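Long-range contacts in protein HI_1472 (Haemophilus influenzae, PDB 3PSH), which binds molybdate and tungstate in the periplasm and serves as the solute-binding component of the MolBCA ABC transporter for low-affinity molybdate import: residues 185-190 / 236-241; 181-186 / 205-210; 209-214 / 295-300. All blocks are in the same frame, centred on the assembly; numbering follows the deposited sequence. Where two conformers were deposited one is given.

Contact 1 of 3, residues 185-190 / 236-241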
loop_
_atom_site.group_PDB
_atom_site.type_symbol
_atom_site.label_atom_id
_atom_site.label_comp_id
_atom_site.label_asym_id
_atom_site.label_seq_id
_atom_site.Cartn_x
_atom_site.Cartn_y
_atom_site.Cartn_z
ATOM N N ARG A 185 -20.509 -6.319 -4.117
ATOM C CA ARG A 185 -20.113 -6.483 -2.674
ATOM C C ARG A 185 -18.948 -7.446 -2.530
ATOM O O ARG A 185 -19.056 -8.639 -2.811
ATOM C CB ARG A 185 -21.305 -6.960 -1.875
ATOM C CG ARG A 185 -22.368 -5.782 -1.841
ATOM C CD ARG A 185 -23.682 -6.146 -1.105
ATOM N NE ARG A 185 -23.426 -6.769 0.212
ATOM C CZ ARG A 185 -23.072 -6.194 1.375
ATOM N NH1 ARG A 185 -22.848 -4.847 1.507
ATOM N NH2 ARG A 185 -22.948 -7.039 2.443
ATOM N N THR A 186 -17.821 -6.904 -1.980
ATOM C CA THR A 186 -16.540 -7.541 -2.071
ATOM C C THR A 186 -15.901 -7.573 -0.704
ATOM O O THR A 186 -16.213 -6.662 0.088
ATOM C CB THR A 186 -15.673 -6.735 -3.086
ATOM O OG1 THR A 186 -16.342 -6.603 -4.369
ATOM C CG2 THR A 186 -14.345 -7.353 -3.324
ATOM N N TYR A 187 -15.069 -8.590 -0.461
ATOM C CA TYR A 187 -14.483 -8.732 0.862
ATOM C C TYR A 187 -13.017 -9.032 0.677
ATOM O O TYR A 187 -12.662 -9.910 -0.117
ATOM C CB TYR A 187 -15.149 -9.943 1.540
ATOM C CG TYR A 187 -14.552 -10.253 2.921
ATOM C CD1 TYR A 187 -14.930 -9.479 4.058
ATOM C CD2 TYR A 187 -13.663 -11.324 3.099
ATOM C CE1 TYR A 187 -14.377 -9.762 5.341
ATOM C CE2 TYR A 187 -13.098 -11.596 4.428
ATOM C CZ TYR A 187 -13.504 -10.812 5.503
ATOM O OH TYR A 187 -12.865 -11.137 6.672
ATOM N N MET A 188 -12.195 -8.361 1.499
ATOM C CA MET A 188 -10.767 -8.600 1.492
ATOM C C MET A 188 -10.396 -9.581 2.634
ATOM O O MET A 188 -10.472 -9.233 3.781
ATOM C CB MET A 188 -10.057 -7.214 1.592
ATOM C CG MET A 188 -8.613 -7.325 1.788
ATOM S SD MET A 188 -7.708 -8.294 0.560
ATOM C CE MET A 188 -8.000 -7.428 -0.767
ATOM N N ALA A 189 -9.951 -10.752 2.283
ATOM C CA ALA A 189 -9.609 -11.775 3.327
ATOM C C ALA A 189 -8.069 -11.838 3.501
ATOM O O ALA A 189 -7.343 -12.233 2.608
ATOM C CB ALA A 189 -10.167 -13.172 2.857
ATOM N N ASN A 190 -7.603 -11.310 4.632
ATOM C CA ASN A 190 -6.214 -11.400 5.087
ATOM C C ASN A 190 -6.064 -12.607 6.033
ATOM O O ASN A 190 -7.086 -13.190 6.459
ATOM C CB ASN A 190 -5.777 -10.078 5.749
ATOM C CG ASN A 190 -5.217 -9.113 4.755
ATOM O OD1 ASN A 190 -5.836 -8.809 3.756
ATOM N ND2 ASN A 190 -3.988 -8.636 5.016
ATOM N N ALA A 236 -20.243 -11.125 -2.480
ATOM C CA ALA A 236 -20.312 -11.744 -3.829
ATOM C C ALA A 236 -18.950 -12.197 -4.380
ATOM O O ALA A 236 -18.793 -13.188 -5.147
ATOM C CB ALA A 236 -20.944 -10.741 -4.847
ATOM N N VAL A 237 -17.910 -11.487 -3.906
ATOM C CA VAL A 237 -16.544 -11.643 -4.431
ATOM C C VAL A 237 -15.614 -11.582 -3.191
ATOM O O VAL A 237 -15.780 -10.713 -2.347
ATOM C CB VAL A 237 -16.208 -10.535 -5.355
ATOM C CG1 VAL A 237 -14.755 -10.682 -5.762
ATOM C CG2 VAL A 237 -17.013 -10.616 -6.672
ATOM N N ILE A 238 -14.674 -12.491 -3.127
ATOM C CA ILE A 238 -13.596 -12.442 -2.103
ATOM C C ILE A 238 -12.272 -12.221 -2.776
ATOM O O ILE A 238 -11.968 -12.845 -3.764
ATOM C CB ILE A 238 -13.588 -13.647 -1.126
ATOM C CG1 ILE A 238 -14.773 -13.629 -0.207
ATOM C CG2 ILE A 238 -12.304 -13.763 -0.269
ATOM C CD1 ILE A 238 -14.987 -15.087 0.498
ATOM N N LEU A 239 -11.487 -11.247 -2.257
ATOM C CA LEU A 239 -10.181 -10.914 -2.808
ATOM C C LEU A 239 -9.148 -11.244 -1.739
ATOM O O LEU A 239 -9.458 -11.181 -0.520
ATOM C CB LEU A 239 -10.093 -9.412 -3.210
ATOM C CG LEU A 239 -11.197 -9.072 -4.311
ATOM C CD1 LEU A 239 -11.157 -7.633 -4.529
ATOM C CD2 LEU A 239 -10.837 -9.837 -5.702
ATOM N N VAL A 240 -8.002 -11.705 -2.260
ATOM C CA VAL A 240 -6.851 -12.020 -1.420
ATOM C C VAL A 240 -5.646 -11.248 -1.981
ATOM O O VAL A 240 -5.440 -11.135 -3.160
ATOM C CB VAL A 240 -6.560 -13.539 -1.358
ATOM C CG1 VAL A 240 -5.264 -13.879 -0.569
ATOM C CG2 VAL A 240 -7.740 -14.274 -0.643
ATOM N N GLN A 241 -4.869 -10.684 -1.056
ATOM C CA GLN A 241 -3.653 -9.950 -1.450
ATOM C C GLN A 241 -2.604 -10.911 -1.938
ATOM O O GLN A 241 -2.431 -11.956 -1.260
ATOM C CB GLN A 241 -3.126 -9.206 -0.201
ATOM C CG GLN A 241 -4.107 -8.056 0.230
ATOM C CD GLN A 241 -3.728 -7.300 1.520
ATOM O OE1 GLN A 241 -2.808 -7.732 2.302
ATOM N NE2 GLN A 241 -4.396 -6.160 1.738
HETATM O O HOH W 1 -5.147 -11.037 1.766
#
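Tyr187 and Leu239 join two neighbouring parallel strands, 185-188 and 237-240, inside the four-stranded sheet of one lobe of this periplasmic binding protein. Leu239 N gives Tyr187 O a nearly linear bond of 2.8 Å (171° at the hydrogen), and Ala189 N does the same to Leu239 O. On one face CG2 of Thr186, anti to its backbone N, presses on CD1 of Leu239 at 3.4 Å, tighter than ordinary carbon contact. The Met188 chain bends at chi2 and chi3 and crosses its neighbours at about a right angle, bringing CE to 3.8 Å from CB of Leu239 and SD to 3.6 Å from CG of Gln241. On the other face Tyr187 and Ile238 lie side by side, while CB of Ala189 meets CG2 of Ile238.

Beyond the strands, Asn190 ND2 bonds Gln241 OE1 at 3.1 Å from above the carbonyl plane, the two amides standing 82° apart. A water bridges Ala189 O and Gln241 N. Gln241 OE1 also accepts from Arg243 and its NE2 donates to Tyr196, both of which bind molybdate, making Gln241 a second-shell residue. Such a cleft between two lobes, lined by C-terminal strand ends, is typical of periplasmic binding proteins.

Contact 2 of 3, residues 181-186 / 205-210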
loop_
_atom_site.group_PDB
_atom_site.type_symbol
_atom_site.label_atom_id
_atom_site.label_comp_id
_atom_site.label_asym_id
_atom_site.label_seq_id
_atom_site.Cartn_x
_atom_site.Cartn_y
_atom_site.Cartn_z
ATOM N N ASP A 181 -27.089 0.178 -5.565
ATOM C CA ASP A 181 -27.632 -1.157 -5.322
ATOM C C ASP A 181 -26.900 -2.245 -6.207
ATOM O O ASP A 181 -26.960 -3.431 -5.856
ATOM C CB ASP A 181 -29.151 -1.106 -5.495
ATOM C CG ASP A 181 -29.811 -2.489 -5.412
ATOM O OD1 ASP A 181 -30.087 -2.948 -4.290
ATOM O OD2 ASP A 181 -29.931 -3.129 -6.473
ATOM N N LYS A 182 -26.213 -1.821 -7.259
ATOM C CA LYS A 182 -25.523 -2.725 -8.214
ATOM C C LYS A 182 -24.065 -2.885 -7.950
ATOM O O LYS A 182 -23.460 -3.863 -8.395
ATOM C CB LYS A 182 -25.660 -2.250 -9.674
ATOM C CG LYS A 182 -27.163 -2.219 -10.290
ATOM C CD LYS A 182 -27.792 -3.621 -10.302
ATOM C CE LYS A 182 -29.070 -3.665 -11.244
ATOM N NZ LYS A 182 -28.701 -3.290 -12.649
ATOM N N ARG A 183 -23.461 -1.911 -7.305
ATOM C CA ARG A 183 -22.035 -2.065 -6.945
ATOM C C ARG A 183 -21.761 -3.419 -6.337
ATOM O O ARG A 183 -22.494 -3.902 -5.423
ATOM C CB ARG A 183 -21.743 -0.873 -5.996
ATOM C CG ARG A 183 -20.378 -0.495 -5.737
ATOM C CD ARG A 183 -20.462 0.814 -4.806
ATOM N NE ARG A 183 -20.504 2.068 -5.604
ATOM C CZ ARG A 183 -19.426 2.521 -6.289
ATOM N NH1 ARG A 183 -18.266 1.829 -6.263
ATOM N NH2 ARG A 183 -19.433 3.645 -7.053
ATOM N N VAL A 184 -20.624 -4.015 -6.738
ATOM C CA VAL A 184 -20.315 -5.454 -6.422
ATOM C C VAL A 184 -19.824 -5.539 -4.972
ATOM O O VAL A 184 -18.864 -4.796 -4.592
ATOM C CB VAL A 184 -19.231 -6.009 -7.401
ATOM C CG1 VAL A 184 -18.881 -7.455 -6.924
ATOM C CG2 VAL A 184 -19.718 -5.983 -8.828
ATOM N N ARG A 185 -20.509 -6.319 -4.117
ATOM C CA ARG A 185 -20.113 -6.483 -2.674
ATOM C C ARG A 185 -18.948 -7.446 -2.530
ATOM O O ARG A 185 -19.056 -8.639 -2.811
ATOM C CB ARG A 185 -21.305 -6.960 -1.875
ATOM C CG ARG A 185 -22.368 -5.782 -1.841
ATOM C CD ARG A 185 -23.682 -6.146 -1.105
ATOM N NE ARG A 185 -23.426 -6.769 0.212
ATOM C CZ ARG A 185 -23.072 -6.194 1.375
ATOM N NH1 ARG A 185 -22.848 -4.847 1.507
ATOM N NH2 ARG A 185 -22.948 -7.039 2.443
ATOM N N THR A 186 -17.821 -6.904 -1.980
ATOM C CA THR A 186 -16.540 -7.541 -2.071
ATOM C C THR A 186 -15.901 -7.573 -0.704
ATOM O O THR A 186 -16.213 -6.662 0.088
ATOM C CB THR A 186 -15.673 -6.735 -3.086
ATOM O OG1 THR A 186 -16.342 -6.603 -4.369
ATOM C CG2 THR A 186 -14.345 -7.353 -3.324
ATOM N N MET A 205 -10.058 1.390 -3.358
ATOM C CA MET A 205 -9.753 0.626 -4.611
ATOM C C MET A 205 -11.012 -0.066 -5.115
ATOM O O MET A 205 -11.298 0.020 -6.301
ATOM C CB MET A 205 -8.674 -0.437 -4.402
ATOM C CG MET A 205 -8.327 -1.233 -5.693
ATOM S SD MET A 205 -6.989 -2.466 -5.202
ATOM C CE MET A 205 -7.930 -3.685 -4.321
ATOM N N MET A 206 -11.775 -0.594 -4.163
ATOM C CA MET A 206 -13.044 -1.259 -4.513
ATOM C C MET A 206 -14.007 -0.199 -5.091
ATOM O O MET A 206 -14.539 -0.378 -6.229
ATOM C CB MET A 206 -13.617 -1.887 -3.278
ATOM C CG MET A 206 -12.718 -3.071 -2.860
ATOM S SD MET A 206 -13.462 -3.849 -1.451
ATOM C CE MET A 206 -12.326 -5.237 -1.008
ATOM N N GLU A 207 -14.099 0.978 -4.494
ATOM C CA GLU A 207 -15.090 1.976 -5.032
ATOM C C GLU A 207 -14.773 2.413 -6.441
ATOM O O GLU A 207 -15.670 2.560 -7.326
ATOM C CB GLU A 207 -15.088 3.215 -4.131
ATOM C CG GLU A 207 -15.822 2.951 -2.850
ATOM C CD GLU A 207 -15.658 4.140 -1.831
ATOM O OE1 GLU A 207 -15.090 5.184 -2.273
ATOM O OE2 GLU A 207 -16.161 4.004 -0.723
ATOM N N HIS A 208 -13.493 2.644 -6.724
ATOM C CA HIS A 208 -13.079 3.147 -8.032
ATOM C C HIS A 208 -13.277 2.105 -9.153
ATOM O O HIS A 208 -13.342 2.441 -10.305
ATOM C CB HIS A 208 -11.634 3.601 -7.985
ATOM C CG HIS A 208 -11.468 4.920 -7.285
ATOM N ND1 HIS A 208 -11.594 6.150 -7.924
ATOM C CD2 HIS A 208 -11.142 5.189 -5.989
ATOM C CE1 HIS A 208 -11.382 7.126 -7.034
ATOM N NE2 HIS A 208 -11.137 6.570 -5.854
ATOM N N ALA A 209 -13.346 0.837 -8.760
ATOM C CA ALA A 209 -13.568 -0.202 -9.764
ATOM C C ALA A 209 -15.010 -0.736 -9.698
ATOM O O ALA A 209 -15.306 -1.865 -10.077
ATOM C CB ALA A 209 -12.514 -1.355 -9.570
ATOM N N GLY A 210 -15.931 0.065 -9.139
ATOM C CA GLY A 210 -17.382 -0.355 -9.229
ATOM C C GLY A 210 -17.813 -1.404 -8.229
ATOM O O GLY A 210 -18.800 -2.172 -8.483
HETATM O O HOH W 2 -17.228 5.130 -7.908
#
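Arg183 sends its guanidinium to the backbone carbonyl of Glu207 at the end of a helix, rather than to the carboxylate of that same glutamate: NH1 bonds Glu207 O at 2.9 Å, while Glu207 OE1 stays 6.1 Å from that nitrogen. The bond is straight, 163° at the hydrogen, and is made edge-on, with the oxygen in the guanidinium plane and NH1 on a lone pair of the carbonyl. CG of Arg183 is anti to the backbone N (chi1 -163°), which places this methylene over the Gly210 carbonyl, 3.6 Å from Gly210 O; a bend at chi3 then turns the chain toward the helix end.

Several donors share Glu207 O. Gly210 N reaches it from within the turn, and a water held by Arg183 NH2 donates to it as well, so that NH1 and the water-linked NH2 both serve one oxygen. NH1 has a second acceptor in Ala211 O, which helps to fix the rotation of the group. The positive charge so close to the helix C-terminus would probably be favoured by the helix dipole.

The backbone adds its own link. Val184 N donates to Gly210 O at 3.1 Å. Further along the strand, the extended chain of Met206 passes slantwise over Thr186 and sets its CE 3.7 Å from CG2 of Thr186, while Thr186 OG1 turns back to Val184 O.

Gly210, with positive phi, is the C-prime residue that ends helix 201-208, with Ala211 N bonded to Met206 O and Gly210 N to Glu207 O. Arginine and strand thus hold a helix terminus of the Schellman type, at the turn leading into edge strand 211-213.

Contact 3 of 3, residues 209-214 / 295-300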
loop_
_atom_site.group_PDB
_atom_site.type_symbol
_atom_site.label_atom_id
_atom_site.label_comp_id
_atom_site.label_asym_id
_atom_site.label_seq_id
_atom_site.Cartn_x
_atom_site.Cartn_y
_atom_site.Cartn_z
ATOM N N ALA A 209 -13.346 0.837 -8.760
ATOM C CA ALA A 209 -13.568 -0.202 -9.764
ATOM C C ALA A 209 -15.010 -0.736 -9.698
ATOM O O ALA A 209 -15.306 -1.865 -10.077
ATOM C CB ALA A 209 -12.514 -1.355 -9.570
ATOM N N GLY A 210 -15.931 0.065 -9.139
ATOM C CA GLY A 210 -17.382 -0.355 -9.229
ATOM C C GLY A 210 -17.813 -1.404 -8.229
ATOM O O GLY A 210 -18.800 -2.172 -8.483
ATOM N N ALA A 211 -17.143 -1.402 -7.014
ATOM C CA ALA A 211 -17.365 -2.344 -5.975
ATOM C C ALA A 211 -17.453 -1.655 -4.663
ATOM O O ALA A 211 -17.393 -0.431 -4.616
ATOM C CB ALA A 211 -16.196 -3.405 -5.928
ATOM N N TYR A 212 -17.688 -2.417 -3.645
ATOM C CA TYR A 212 -17.893 -1.884 -2.300
ATOM C C TYR A 212 -17.354 -2.849 -1.288
ATOM O O TYR A 212 -17.594 -4.034 -1.410
ATOM C CB TYR A 212 -19.389 -1.709 -2.041
ATOM C CG TYR A 212 -19.602 -1.341 -0.617
ATOM C CD1 TYR A 212 -18.941 -0.147 -0.096
ATOM C CD2 TYR A 212 -20.337 -2.193 0.259
ATOM C CE1 TYR A 212 -19.052 0.239 1.273
ATOM C CE2 TYR A 212 -20.395 -1.857 1.687
ATOM C CZ TYR A 212 -19.737 -0.629 2.147
ATOM O OH TYR A 212 -19.858 -0.351 3.495
ATOM N N ASN A 213 -16.639 -2.355 -0.271
ATOM C CA ASN A 213 -16.021 -3.169 0.762
ATOM C C ASN A 213 -17.089 -3.505 1.809
ATOM O O ASN A 213 -17.415 -2.612 2.632
ATOM C CB ASN A 213 -14.808 -2.395 1.408
ATOM C CG ASN A 213 -14.193 -3.160 2.540
ATOM O OD1 ASN A 213 -14.620 -4.257 2.871
ATOM N ND2 ASN A 213 -13.080 -2.631 3.102
ATOM N N VAL A 214 -17.597 -4.770 1.855
ATOM C CA VAL A 214 -18.709 -5.081 2.793
ATOM C C VAL A 214 -18.401 -4.786 4.281
ATOM O O VAL A 214 -19.330 -4.474 5.033
ATOM C CB VAL A 214 -19.173 -6.543 2.627
ATOM C CG1 VAL A 214 -19.473 -6.763 1.174
ATOM C CG2 VAL A 214 -18.074 -7.522 3.023
ATOM N N LYS A 295 -11.652 -4.441 -14.733
ATOM C CA LYS A 295 -11.791 -5.327 -15.879
ATOM C C LYS A 295 -12.289 -6.707 -15.442
ATOM O O LYS A 295 -12.960 -7.435 -16.218
ATOM C CB LYS A 295 -10.450 -5.518 -16.654
ATOM C CG LYS A 295 -9.879 -4.412 -17.362
ATOM C CD LYS A 295 -8.581 -4.832 -18.204
ATOM C CE LYS A 295 -8.682 -6.027 -19.266
ATOM N NZ LYS A 295 -9.324 -5.590 -20.562
ATOM N N ALA A 296 -11.873 -7.130 -14.242
ATOM C CA ALA A 296 -12.289 -8.401 -13.711
ATOM C C ALA A 296 -13.811 -8.391 -13.480
ATOM O O ALA A 296 -14.483 -9.401 -13.651
ATOM C CB ALA A 296 -11.488 -8.735 -12.380
ATOM N N LEU A 297 -14.338 -7.279 -13.007
ATOM C CA LEU A 297 -15.726 -7.236 -12.524
ATOM C C LEU A 297 -16.630 -6.701 -13.686
ATOM O O LEU A 297 -17.838 -7.052 -13.664
ATOM C CB LEU A 297 -15.918 -6.236 -11.363
ATOM C CG LEU A 297 -15.089 -6.553 -10.107
ATOM C CD1 LEU A 297 -15.404 -5.432 -9.067
ATOM C CD2 LEU A 297 -15.375 -7.983 -9.582
ATOM N N TYR A 298 -16.073 -5.866 -14.613
ATOM C CA TYR A 298 -16.858 -5.372 -15.776
ATOM C C TYR A 298 -16.115 -5.611 -17.018
ATOM O O TYR A 298 -15.812 -4.674 -17.750
ATOM C CB TYR A 298 -17.169 -3.877 -15.643
ATOM C CG TYR A 298 -17.900 -3.513 -14.327
ATOM C CD1 TYR A 298 -19.317 -3.391 -14.285
ATOM C CD2 TYR A 298 -17.174 -3.356 -13.120
ATOM C CE1 TYR A 298 -19.946 -3.066 -13.054
ATOM C CE2 TYR A 298 -17.816 -3.018 -11.932
ATOM C CZ TYR A 298 -19.238 -2.913 -11.897
ATOM O OH TYR A 298 -20.010 -2.637 -10.773
ATOM N N PRO A 299 -15.850 -6.922 -17.341
ATOM C CA PRO A 299 -14.982 -7.165 -18.544
ATOM C C PRO A 299 -15.538 -6.541 -19.859
ATOM O O PRO A 299 -14.764 -6.074 -20.685
ATOM C CB PRO A 299 -14.963 -8.660 -18.656
ATOM C CG PRO A 299 -16.290 -9.163 -17.871
ATOM C CD PRO A 299 -16.289 -8.168 -16.689
ATOM N N GLN A 300 -16.870 -6.480 -19.989
ATOM C CA GLN A 300 -17.455 -6.023 -21.260
ATOM C C GLN A 300 -17.373 -4.536 -21.400
ATOM O O GLN A 300 -17.790 -4.012 -22.436
ATOM C CB GLN A 300 -18.935 -6.462 -21.289
ATOM C CG GLN A 300 -19.085 -8.024 -21.281
ATOM C CD GLN A 300 -17.982 -8.705 -22.133
ATOM O OE1 GLN A 300 -17.602 -8.240 -23.248
ATOM N NE2 GLN A 300 -17.393 -9.819 -21.556
#
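Gly210 and Leu297 bring their CA atoms to 7.8 Å, the closest pair of CA atoms between the turn that enters strand 211-213 and the end of helix 283-297, so the contact is made by side chains of the helix end, against backbone carbonyls and one alanine methyl. The turn is the Schellman motif closing helix 201-208, and Gly210, its C-prime residue, has a phi of 80°. On the opposing segment Tyr298 is the first residue to leave helical geometry after helix 283-297, and its side chain sets off toward the turn.

The phenol carries the interaction. Tyr298 OH donates to Gly210 O at 2.6 Å, a short bond lying in the carbonyl plane and on a lone pair of the oxygen. That oxygen also lies in the plane of the ring, at its edge, so the phenol meets the peptide rim-first. Gly210 O takes a second bond from Val184 N and is thus gripped by a strand and by a tyrosine. Further round the same rim, CE2 lies 3.3 Å from Ala209 O, a carbonyl that is buried here with no hydrogen-bonding partner in the model; the ring's C-H edge supplies only a weakly polar neighbour.

The ring packs close to the glycine itself, with CZ of Tyr298 4.1 Å from CA of Gly210. Its lack of a side chain is compatible both with the positive phi of the helix terminus and with the tyrosine ring beside it.

Leu297, the last residue of its helix, completes the contact. Its CG is anti to the carbonyl carbon (chi1 -61°), and from there the CD1 branch reaches both Ala209 O at 3.7 Å and CB of Ala211 at 3.8 Å.

Overall arrangement
The three contacts illustrate how a parallel sheet is tied to its flanking helices in one lobe. Contact 1 joins strands 184-188 and 237-240; contact 2 ties the start of 184-188 to the end of helix 201-208, and contact 3 ties the following turn and edge strand 211-213 to the end of helix 283-297. Contacts 2 and 3 share Ala209 and Gly210, their centres about 5 Å apart; contact 1 lies about 11 and 12 Å from them. In sequence, contacts 1 and 2 start together, sharing Arg185 and Thr186, contact 3 begins where 2 ends, and 1 and 3 interleave. Contact 1 reaches the molybdate site; the Met206 side chain stays about 12 Å from the ion, and contact 3 lies away.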